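Local coordinates for TIR-like domain-containing protein (Prevotella corporis, PDB 7EBD), which belongs to the prokaryotic STING family and binds C2E between the two subunits of its dimer, at residues Lys44-Met49 / Glu96-Pro101; Leu70-Met75 / His85-Glu90. All blocks are in the same frame, centred on the assembly; numbering follows the deposited sequence.

Interaction 1. Residues Lys44-Met49 / Glu96-Pro101; sequences KLYIKM and EVYDMP. With C2E (9,9'-[(2R,3R,3aS,5S,7aR,9R,10R,10aS,12S,14aR)-3,5,10,12-tetrahydroxy-5,12-dioxidooctahydro-2H,7H-difuro[3,2-d:3',2'-j][1,3,7,9,2,8]tetraoxadiphosphacyclododecine-2,9-diyl]bis(2-amino-1,9-dihydro-6H-purin-6-one)), chain E.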
loop_
_atom_site.group_PDB
_atom_site.type_symbol
_atom_site.label_atom_id
_atom_site.label_comp_id
_atom_site.label_asym_id
_atom_site.label_seq_id
_atom_site.Cartn_x
_atom_site.Cartn_y
_atom_site.Cartn_z
ATOM N N LYS A 44 -3.156 17.172 12.233
ATOM C CA LYS A 44 -3.464 15.882 12.833
ATOM C C LYS A 44 -3.802 14.891 11.733
ATOM O O LYS A 44 -4.423 15.258 10.733
ATOM C CB LYS A 44 -4.636 15.984 13.819
ATOM C CG LYS A 44 -4.386 16.899 15.007
ATOM C CD LYS A 44 -3.389 16.292 15.981
ATOM C CE LYS A 44 -3.138 17.219 17.161
ATOM N NZ LYS A 44 -2.074 16.701 18.066
ATOM N N LEU A 45 -3.385 13.641 11.921
ATOM C CA LEU A 45 -3.724 12.543 11.025
ATOM C C LEU A 45 -4.618 11.568 11.777
ATOM O O LEU A 45 -4.224 11.039 12.821
ATOM C CB LEU A 45 -2.468 11.836 10.514
ATOM C CG LEU A 45 -2.698 10.521 9.763
ATOM C CD1 LEU A 45 -3.535 10.748 8.511
ATOM C CD2 LEU A 45 -1.374 9.852 9.417
ATOM N N TYR A 46 -5.814 11.333 11.248
ATOM C CA TYR A 46 -6.800 10.456 11.864
ATOM C C TYR A 46 -6.965 9.210 11.006
ATOM O O TYR A 46 -7.291 9.306 9.815
ATOM C CB TYR A 46 -8.140 11.171 12.043
ATOM C CG TYR A 46 -8.080 12.338 13.001
ATOM C CD1 TYR A 46 -8.028 12.130 14.374
ATOM C CD2 TYR A 46 -8.077 13.647 12.535
ATOM C CE1 TYR A 46 -7.971 13.193 15.257
ATOM C CE2 TYR A 46 -8.021 14.716 13.411
ATOM C CZ TYR A 46 -7.967 14.483 14.770
ATOM O OH TYR A 46 -7.914 15.544 15.645
ATOM N N ILE A 47 -6.733 8.052 11.614
ATOM C CA ILE A 47 -6.887 6.767 10.947
ATOM C C ILE A 47 -8.302 6.272 11.211
ATOM O O ILE A 47 -8.693 6.072 12.367
ATOM C CB ILE A 47 -5.847 5.752 11.443
ATOM C CG1 ILE A 47 -4.447 6.372 11.452
ATOM C CG2 ILE A 47 -5.875 4.498 10.579
ATOM C CD1 ILE A 47 -3.967 6.842 10.098
ATOM N N LYS A 48 -9.069 6.070 10.147
ATOM C CA LYS A 48 -10.460 5.648 10.248
ATOM C C LYS A 48 -10.561 4.178 9.869
ATOM O O LYS A 48 -10.212 3.797 8.748
ATOM C CB LYS A 48 -11.356 6.500 9.349
ATOM C CG LYS A 48 -12.798 6.027 9.286
ATOM C CD LYS A 48 -13.499 6.201 10.621
ATOM C CE LYS A 48 -14.943 5.734 10.549
ATOM N NZ LYS A 48 -15.646 5.912 11.851
HETATM N N MSE A 49 -11.036 3.361 10.803
HETATM C CA MSE A 49 -11.264 1.946 10.538
HETATM C C MSE A 49 -12.631 1.748 9.900
HETATM O O MSE A 49 -13.569 2.483 10.204
HETATM C CB MSE A 49 -11.167 1.127 11.828
HETATM C CG MSE A 49 -9.846 1.273 12.558
HETATM SE SE MSE A 49 -8.355 0.616 11.497
HETATM C CE MSE A 49 -8.766 -1.283 11.528
ATOM N N GLU A 96 -6.756 18.890 9.430
ATOM C CA GLU A 96 -7.177 17.547 9.814
ATOM C C GLU A 96 -7.154 16.660 8.576
ATOM O O GLU A 96 -7.969 16.835 7.665
ATOM C CB GLU A 96 -8.564 17.566 10.452
ATOM C CG GLU A 96 -8.669 18.449 11.683
ATOM C CD GLU A 96 -9.996 18.292 12.398
ATOM O OE1 GLU A 96 -10.074 18.647 13.594
ATOM O OE2 GLU A 96 -10.958 17.804 11.768
ATOM N N VAL A 97 -6.210 15.724 8.537
ATOM C CA VAL A 97 -6.081 14.748 7.464
ATOM C C VAL A 97 -6.725 13.454 7.927
ATOM O O VAL A 97 -6.569 13.058 9.088
ATOM C CB VAL A 97 -4.601 14.531 7.097
ATOM C CG1 VAL A 97 -4.469 13.542 5.951
ATOM C CG2 VAL A 97 -3.944 15.855 6.756
ATOM N N TYR A 98 -7.451 12.790 7.034
ATOM C CA TYR A 98 -8.095 11.528 7.362
ATOM C C TYR A 98 -7.650 10.446 6.389
ATOM O O TYR A 98 -7.350 10.720 5.224
ATOM C CB TYR A 98 -9.628 11.656 7.336
ATOM C CG TYR A 98 -10.201 12.528 8.434
ATOM C CD1 TYR A 98 -10.189 13.912 8.329
ATOM C CD2 TYR A 98 -10.763 11.962 9.571
ATOM C CE1 TYR A 98 -10.714 14.709 9.332
ATOM C CE2 TYR A 98 -11.291 12.751 10.577
ATOM C CZ TYR A 98 -11.264 14.122 10.453
ATOM O OH TYR A 98 -11.788 14.908 11.454
ATOM N N ASP A 99 -7.605 9.208 6.878
ATOM C CA ASP A 99 -7.309 8.092 5.987
ATOM C C ASP A 99 -7.940 6.814 6.510
ATOM O O ASP A 99 -7.853 6.512 7.704
ATOM C CB ASP A 99 -5.801 7.891 5.817
ATOM C CG ASP A 99 -5.475 6.856 4.752
ATOM O OD1 ASP A 99 -5.665 7.159 3.556
ATOM O OD2 ASP A 99 -5.042 5.740 5.108
HETATM N N MSE A 100 -8.576 6.076 5.606
HETATM C CA MSE A 100 -9.019 4.716 5.876
HETATM C C MSE A 100 -8.076 3.763 5.150
HETATM O O MSE A 100 -7.950 3.829 3.926
HETATM C CB MSE A 100 -10.467 4.508 5.425
HETATM C CG MSE A 100 -10.993 3.103 5.663
HETATM SE SE MSE A 100 -12.832 2.863 5.055
HETATM C CE MSE A 100 -13.717 4.162 6.211
ATOM N N PRO A 101 -7.402 2.888 5.903
ATOM C CA PRO A 101 -6.344 2.059 5.307
ATOM C C PRO A 101 -6.864 1.077 4.269
ATOM O O PRO A 101 -7.448 0.045 4.618
ATOM C CB PRO A 101 -5.741 1.330 6.517
ATOM C CG PRO A 101 -6.210 2.099 7.722
ATOM C CD PRO A 101 -7.549 2.642 7.346
HETATM P P1 C2E E . 2.767 0.462 0.206
HETATM O O2P C2E E . 3.612 1.442 -0.573
HETATM O O1P C2E E . 3.687 -0.091 1.260
HETATM O "O5'" C2E E . 1.558 1.157 1.067
HETATM C "C5'" C2E E . 0.971 0.401 2.080
HETATM C "C4'" C2E E . -0.397 1.037 2.457
HETATM O "O4'" C2E E . -0.209 2.239 2.929
HETATM C "C3'" C2E E . -1.274 1.224 1.200
HETATM O "O3'" C2E E . -2.030 0.123 1.009
HETATM C "C2'" C2E E . -2.140 2.437 1.583
HETATM O "O2'" C2E E . -3.292 2.009 2.435
HETATM C "C1'" C2E E . -1.349 3.200 2.294
HETATM N N9 C2E E . -0.750 4.209 1.465
HETATM C C8 C2E E . 0.452 4.073 0.886
HETATM N N7 C2E E . 0.631 5.226 0.205
HETATM C C5 C2E E . -0.439 6.011 0.385
HETATM C C6 C2E E . -0.795 7.411 -0.130
HETATM O O6 C2E E . -0.045 7.999 -0.832
HETATM N N1 C2E E . -2.038 8.012 0.236
HETATM C C2 C2E E . -2.959 7.307 1.087
HETATM N N2 C2E E . -4.222 7.914 1.461
HETATM N N3 C2E E . -2.622 5.974 1.579
HETATM C C4 C2E E . -1.324 5.360 1.193
HETATM P P11 C2E E . -2.663 0.028 -0.528
HETATM O O21 C2E E . -3.617 1.130 -0.923
HETATM O O11 C2E E . -3.487 -1.237 -0.550
HETATM O O5A C2E E . -1.382 -0.224 -1.537
HETATM C C5A C2E E . -0.872 -1.521 -1.393
HETATM C C4A C2E E . 0.356 -1.666 -2.204
HETATM O O4A C2E E . 0.086 -1.525 -3.474
HETATM C C3A C2E E . 1.458 -0.453 -1.833
HETATM O O3A C2E E . 2.298 -0.869 -0.659
HETATM C C2A C2E E . 2.157 -0.331 -2.828
HETATM O O2A C2E E . 3.245 -1.371 -2.860
HETATM C C1A C2E E . 1.133 -0.601 -4.049
HETATM N N91 C2E E . 0.592 0.525 -4.439
HETATM C C81 C2E E . -0.583 1.094 -4.107
HETATM N N71 C2E E . -0.665 2.253 -4.788
HETATM C C51 C2E E . 0.438 2.379 -5.519
HETATM C C61 C2E E . 0.893 3.474 -6.481
HETATM O O61 C2E E . 0.206 4.417 -6.670
HETATM N N11 C2E E . 2.150 3.362 -7.151
HETATM C C21 C2E E . 2.986 2.212 -6.917
HETATM N N21 C2E E . 4.264 2.096 -7.596
HETATM N N31 C2E E . 2.547 1.169 -5.998
HETATM C C41 C2E E . 1.233 1.294 -5.305
HETATM O O HOH W 1 -8.219 18.412 15.246
#
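Strands 42-47 and 94-99 lie side by side and parallel in the central mixed sheet of this STING domain, and the pair Tyr-46 and Tyr-98 marks the middle of their contact. The backbone ladder alternates between the strands. Val-97 N donates to Lys-44 O, and Tyr-46 N to Val-97 O at 2.9 Å. Asp-99 N then meets Tyr-46 O at 3.0 Å. Lys-48 N closes the series on Asp-99 O at 2.8 Å, with a nearly straight N-H...O angle of 175°.

The tyrosine side chains run alongside each other. Both have CG anti to the carbonyl carbon, which sends the rings off the sheet in the same direction. Their rings are near parallel, 29° apart, but slid so far that they barely overlap. Tyr-46 CD2 sits over one face of the Tyr-98 ring, toward its rim. Glu-96 reaches both hydroxyls: its OE2 takes a bond from Tyr-98 OH at 3.0 Å, met from above the carboxylate plane, and a water may link its OE1 to Tyr-46 OH, though the leg to OE1 is doubtfully short.

Leu-45 CD1 meets Val-97 CG1 at 3.9 Å on the face covered by helix 6-28. At the strand ends, Ile-47 CG2 packs on Pro-101 CG, just beyond strand 94-99, at 3.7 Å. Asp-99 OD1 accepts from C2E N2 at 2.7 Å, while OD2 is hydrogen-bonded to Tyr-14 OH. Ligand sites at the C-terminal ends of parallel strands are common in alpha/beta folds, and Asp-99 takes that place in this STING pocket.

Interaction 2. Residues Leu70-Met75 / His85-Glu90; sequences LNETQM and HIVSKE. With C2E (9,9'-[(2R,3R,3aS,5S,7aR,9R,10R,10aS,12S,14aR)-3,5,10,12-tetrahydroxy-5,12-dioxidooctahydro-2H,7H-difuro[3,2-d:3',2'-j][1,3,7,9,2,8]tetraoxadiphosphacyclododecine-2,9-diyl]bis(2-amino-1,9-dihydro-6H-purin-6-one)), chain E; ACT (acetate ion), chain C.
Ser-88 OG is gripped from two sources: Thr-73 OG1 donates to it across the strands at 2.9 Å, and it donates in turn to acetate O at 2.7 Å. The acetate probably comes from the crystallisation liquor. Both hydroxyls lie between their own backbone N and carbonyl carbon (chi1 46° for Thr-73, 63° for Ser-88). The two residues lie on the same face of the sheet, and these torsions bring their hydroxyls together.

The backbones pair antiparallel. Asn-71 and Ser-88 form one hydrogen-bonded pair, Thr-73 and Ile-86 the next. Ile-86 N reaches Thr-73 O at 2.9 Å. The strand axes are 130° apart, so the ribbon is strongly twisted.

Ile-86 CD1 touches Met-75 CE at 3.5 Å, the two side chains crossing at about a right angle. Phe-18 and Ala-22 of helix 6-28 cover this apolar patch. At the other end Leu-70 forks: CD1 packs on Val-87 CG2 at 3.8 Å and CD2 lies against the aliphatic part of Lys-89.

On the face opposite Thr-73 and Ile-86, which also carries Val-87, Gln-74 and His-85 run side by side, amide and ring planes almost perpendicular, with Gln-74 OE1 3.2 Å from His-85 CE1. His-85 NE2 is hydrogen-bonded to NE2 of His-85 of the second subunit, and Glu-72 OE1 to ND2 of Asn-81 of that subunit. C2E N1 donates to His-85 O at 2.6 Å, and N2 adds a weak bond to the same oxygen. This is a twisted beta hairpin at the edge of the sheet, lining the STING ligand pocket and dimer interface.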
loop_
_atom_site.group_PDB
_atom_site.type_symbol
_atom_site.label_atom_id
_atom_site.label_comp_id
_atom_site.label_asym_id
_atom_site.label_seq_id
_atom_site.Cartn_x
_atom_site.Cartn_y
_atom_site.Cartn_z
ATOM N N LEU A 70 -14.420 16.369 3.158
ATOM C CA LEU A 70 -12.984 16.445 2.935
ATOM C C LEU A 70 -12.690 16.746 1.470
ATOM O O LEU A 70 -13.497 16.476 0.578
ATOM C CB LEU A 70 -12.300 15.138 3.346
ATOM C CG LEU A 70 -12.567 14.649 4.768
ATOM C CD1 LEU A 70 -11.924 13.291 4.988
ATOM C CD2 LEU A 70 -12.043 15.656 5.770
ATOM N N ASN A 71 -11.512 17.312 1.234
ATOM C CA ASN A 71 -11.053 17.623 -0.109
ATOM C C ASN A 71 -9.697 16.972 -0.345
ATOM O O ASN A 71 -8.939 16.695 0.592
ATOM C CB ASN A 71 -10.969 19.137 -0.343
ATOM C CG ASN A 71 -10.026 19.824 0.616
ATOM O OD1 ASN A 71 -10.429 20.275 1.690
ATOM N ND2 ASN A 71 -8.760 19.916 0.231
ATOM N N GLU A 72 -9.404 16.733 -1.620
ATOM C CA GLU A 72 -8.202 16.013 -2.012
ATOM C C GLU A 72 -6.995 16.940 -1.975
ATOM O O GLU A 72 -7.017 18.024 -2.566
ATOM C CB GLU A 72 -8.381 15.439 -3.416
ATOM C CG GLU A 72 -9.484 14.401 -3.505
ATOM C CD GLU A 72 -9.089 13.061 -2.933
ATOM O OE1 GLU A 72 -9.994 12.229 -2.717
ATOM O OE2 GLU A 72 -7.886 12.842 -2.684
ATOM N N THR A 73 -5.938 16.512 -1.282
ATOM C CA THR A 73 -4.687 17.256 -1.218
ATOM C C THR A 73 -3.531 16.268 -1.297
ATOM O O THR A 73 -3.730 15.052 -1.379
ATOM C CB THR A 73 -4.598 18.105 0.059
ATOM O OG1 THR A 73 -4.994 17.317 1.188
ATOM C CG2 THR A 73 -5.489 19.334 -0.041
ATOM N N GLN A 74 -2.308 16.795 -1.265
ATOM C CA GLN A 74 -1.130 15.943 -1.319
ATOM C C GLN A 74 -0.004 16.568 -0.506
ATOM O O GLN A 74 0.029 17.778 -0.270
ATOM C CB GLN A 74 -0.678 15.692 -2.763
ATOM C CG GLN A 74 -0.290 16.939 -3.534
ATOM C CD GLN A 74 0.125 16.625 -4.959
ATOM O OE1 GLN A 74 -0.582 15.922 -5.681
ATOM N NE2 GLN A 74 1.279 17.140 -5.369
HETATM N N MSE A 75 0.916 15.708 -0.078
HETATM C CA MSE A 75 2.105 16.100 0.665
HETATM C C MSE A 75 3.357 15.724 -0.121
HETATM O O MSE A 75 3.487 14.587 -0.579
HETATM C CB MSE A 75 2.143 15.419 2.037
HETATM C CG MSE A 75 0.866 15.510 2.859
HETATM SE SE MSE A 75 0.955 14.295 4.392
HETATM C CE MSE A 75 -0.580 14.922 5.415
ATOM N N HIS A 85 -0.862 11.222 -1.425
ATOM C CA HIS A 85 -2.189 11.777 -1.635
ATOM C C HIS A 85 -3.077 11.486 -0.433
ATOM O O HIS A 85 -3.067 10.378 0.112
ATOM C CB HIS A 85 -2.813 11.217 -2.912
ATOM C CG HIS A 85 -2.144 11.688 -4.166
ATOM N ND1 HIS A 85 -2.541 12.824 -4.841
ATOM C CD2 HIS A 85 -1.103 11.181 -4.868
ATOM C CE1 HIS A 85 -1.774 12.994 -5.903
ATOM N NE2 HIS A 85 -0.893 12.011 -5.943
ATOM N N ILE A 86 -3.841 12.495 -0.017
ATOM C CA ILE A 86 -4.635 12.438 1.202
ATOM C C ILE A 86 -5.943 13.186 0.978
ATOM O O ILE A 86 -6.124 13.897 -0.013
ATOM C CB ILE A 86 -3.890 13.051 2.403
ATOM C CG1 ILE A 86 -3.300 14.405 2.000
ATOM C CG2 ILE A 86 -2.811 12.108 2.910
ATOM C CD1 ILE A 86 -3.217 15.405 3.119
ATOM N N VAL A 87 -6.849 13.028 1.936
ATOM C CA VAL A 87 -8.048 13.848 2.045
ATOM C C VAL A 87 -7.975 14.596 3.366
ATOM O O VAL A 87 -7.557 14.035 4.387
ATOM C CB VAL A 87 -9.337 13.008 1.952
ATOM C CG1 VAL A 87 -9.591 12.593 0.514
ATOM C CG2 VAL A 87 -9.236 11.785 2.841
ATOM N N SER A 88 -8.357 15.869 3.345
ATOM C CA SER A 88 -8.172 16.704 4.520
ATOM C C SER A 88 -9.253 17.772 4.579
ATOM O O SER A 88 -10.071 17.921 3.669
ATOM C CB SER A 88 -6.785 17.355 4.530
ATOM O OG SER A 88 -6.625 18.218 3.420
ATOM N N LYS A 89 -9.239 18.510 5.684
ATOM C CA LYS A 89 -10.119 19.651 5.875
ATOM C C LYS A 89 -9.461 20.606 6.861
ATOM O O LYS A 89 -8.437 20.295 7.480
ATOM C CB LYS A 89 -11.508 19.224 6.367
ATOM C CG LYS A 89 -11.539 18.756 7.810
ATOM C CD LYS A 89 -12.913 18.237 8.199
ATOM C CE LYS A 89 -13.698 19.282 8.974
ATOM N NZ LYS A 89 -14.905 18.699 9.624
ATOM N N GLU A 90 -10.058 21.786 6.986
ATOM C CA GLU A 90 -9.582 22.831 7.879
ATOM C C GLU A 90 -10.515 22.923 9.077
ATOM O O GLU A 90 -11.738 22.971 8.912
ATOM C CB GLU A 90 -9.511 24.174 7.149
ATOM C CG GLU A 90 -9.515 25.387 8.060
ATOM C CD GLU A 90 -9.669 26.687 7.295
ATOM O OE1 GLU A 90 -8.996 26.851 6.258
ATOM O OE2 GLU A 90 -10.467 27.544 7.732
HETATM P P1 C2E E . 2.767 0.462 0.206
HETATM O O2P C2E E . 3.612 1.442 -0.573
HETATM O O1P C2E E . 3.687 -0.091 1.260
HETATM O "O5'" C2E E . 1.558 1.157 1.067
HETATM C "C5'" C2E E . 0.971 0.401 2.080
HETATM C "C4'" C2E E . -0.397 1.037 2.457
HETATM O "O4'" C2E E . -0.209 2.239 2.929
HETATM C "C3'" C2E E . -1.274 1.224 1.200
HETATM O "O3'" C2E E . -2.030 0.123 1.009
HETATM C "C2'" C2E E . -2.140 2.437 1.583
HETATM O "O2'" C2E E . -3.292 2.009 2.435
HETATM C "C1'" C2E E . -1.349 3.200 2.294
HETATM N N9 C2E E . -0.750 4.209 1.465
HETATM C C8 C2E E . 0.452 4.073 0.886
HETATM N N7 C2E E . 0.631 5.226 0.205
HETATM C C5 C2E E . -0.439 6.011 0.385
HETATM C C6 C2E E . -0.795 7.411 -0.130
HETATM O O6 C2E E . -0.045 7.999 -0.832
HETATM N N1 C2E E . -2.038 8.012 0.236
HETATM C C2 C2E E . -2.959 7.307 1.087
HETATM N N2 C2E E . -4.222 7.914 1.461
HETATM N N3 C2E E . -2.622 5.974 1.579
HETATM C C4 C2E E . -1.324 5.360 1.193
HETATM P P11 C2E E . -2.663 0.028 -0.528
HETATM O O21 C2E E . -3.617 1.130 -0.923
HETATM O O11 C2E E . -3.487 -1.237 -0.550
HETATM O O5A C2E E . -1.382 -0.224 -1.537
HETATM C C5A C2E E . -0.872 -1.521 -1.393
HETATM C C4A C2E E . 0.356 -1.666 -2.204
HETATM O O4A C2E E . 0.086 -1.525 -3.474
HETATM C C3A C2E E . 1.458 -0.453 -1.833
HETATM O O3A C2E E . 2.298 -0.869 -0.659
HETATM C C2A C2E E . 2.157 -0.331 -2.828
HETATM O O2A C2E E . 3.245 -1.371 -2.860
HETATM C C1A C2E E . 1.133 -0.601 -4.049
HETATM N N91 C2E E . 0.592 0.525 -4.439
HETATM C C81 C2E E . -0.583 1.094 -4.107
HETATM N N71 C2E E . -0.665 2.253 -4.788
HETATM C C51 C2E E . 0.438 2.379 -5.519
HETATM C C61 C2E E . 0.893 3.474 -6.481
HETATM O O61 C2E E . 0.206 4.417 -6.670
HETATM N N11 C2E E . 2.150 3.362 -7.151
HETATM C C21 C2E E . 2.986 2.212 -6.917
HETATM N N21 C2E E . 4.264 2.096 -7.596
HETATM N N31 C2E E . 2.547 1.169 -5.998
HETATM C C41 C2E E . 1.233 1.294 -5.305
HETATM C C ACT C . -7.474 21.678 2.367
HETATM O O ACT C . -7.828 20.654 3.019
HETATM O OXT ACT C . -7.458 21.852 1.116
HETATM C CH3 ACT C . -6.999 22.879 3.236
#

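In the fold
Interactions 1 and 2 belong to one mixed sheet, with centres 10 Å apart. Strands 84-91 and 94-99, consecutive in the chain, join them: Lys-89 N lies 2.9 Å from Glu-96 O, and Tyr-98 N 2.9 Å from Val-87 O, both probable hydrogen bonds. Val-97 CG1 also packs on Val-87 O at 3.5 Å. Along the chain, 70-75/85-90 is nested inside the loop closed by 44-49/96-101. Both contacts reach the same guanine of C2E. Its N2 is shared between Asp-99 OD1 of interaction 1 and the weak bond to His-85 O of interaction 2. The second subunit offers the same two groups to C2E.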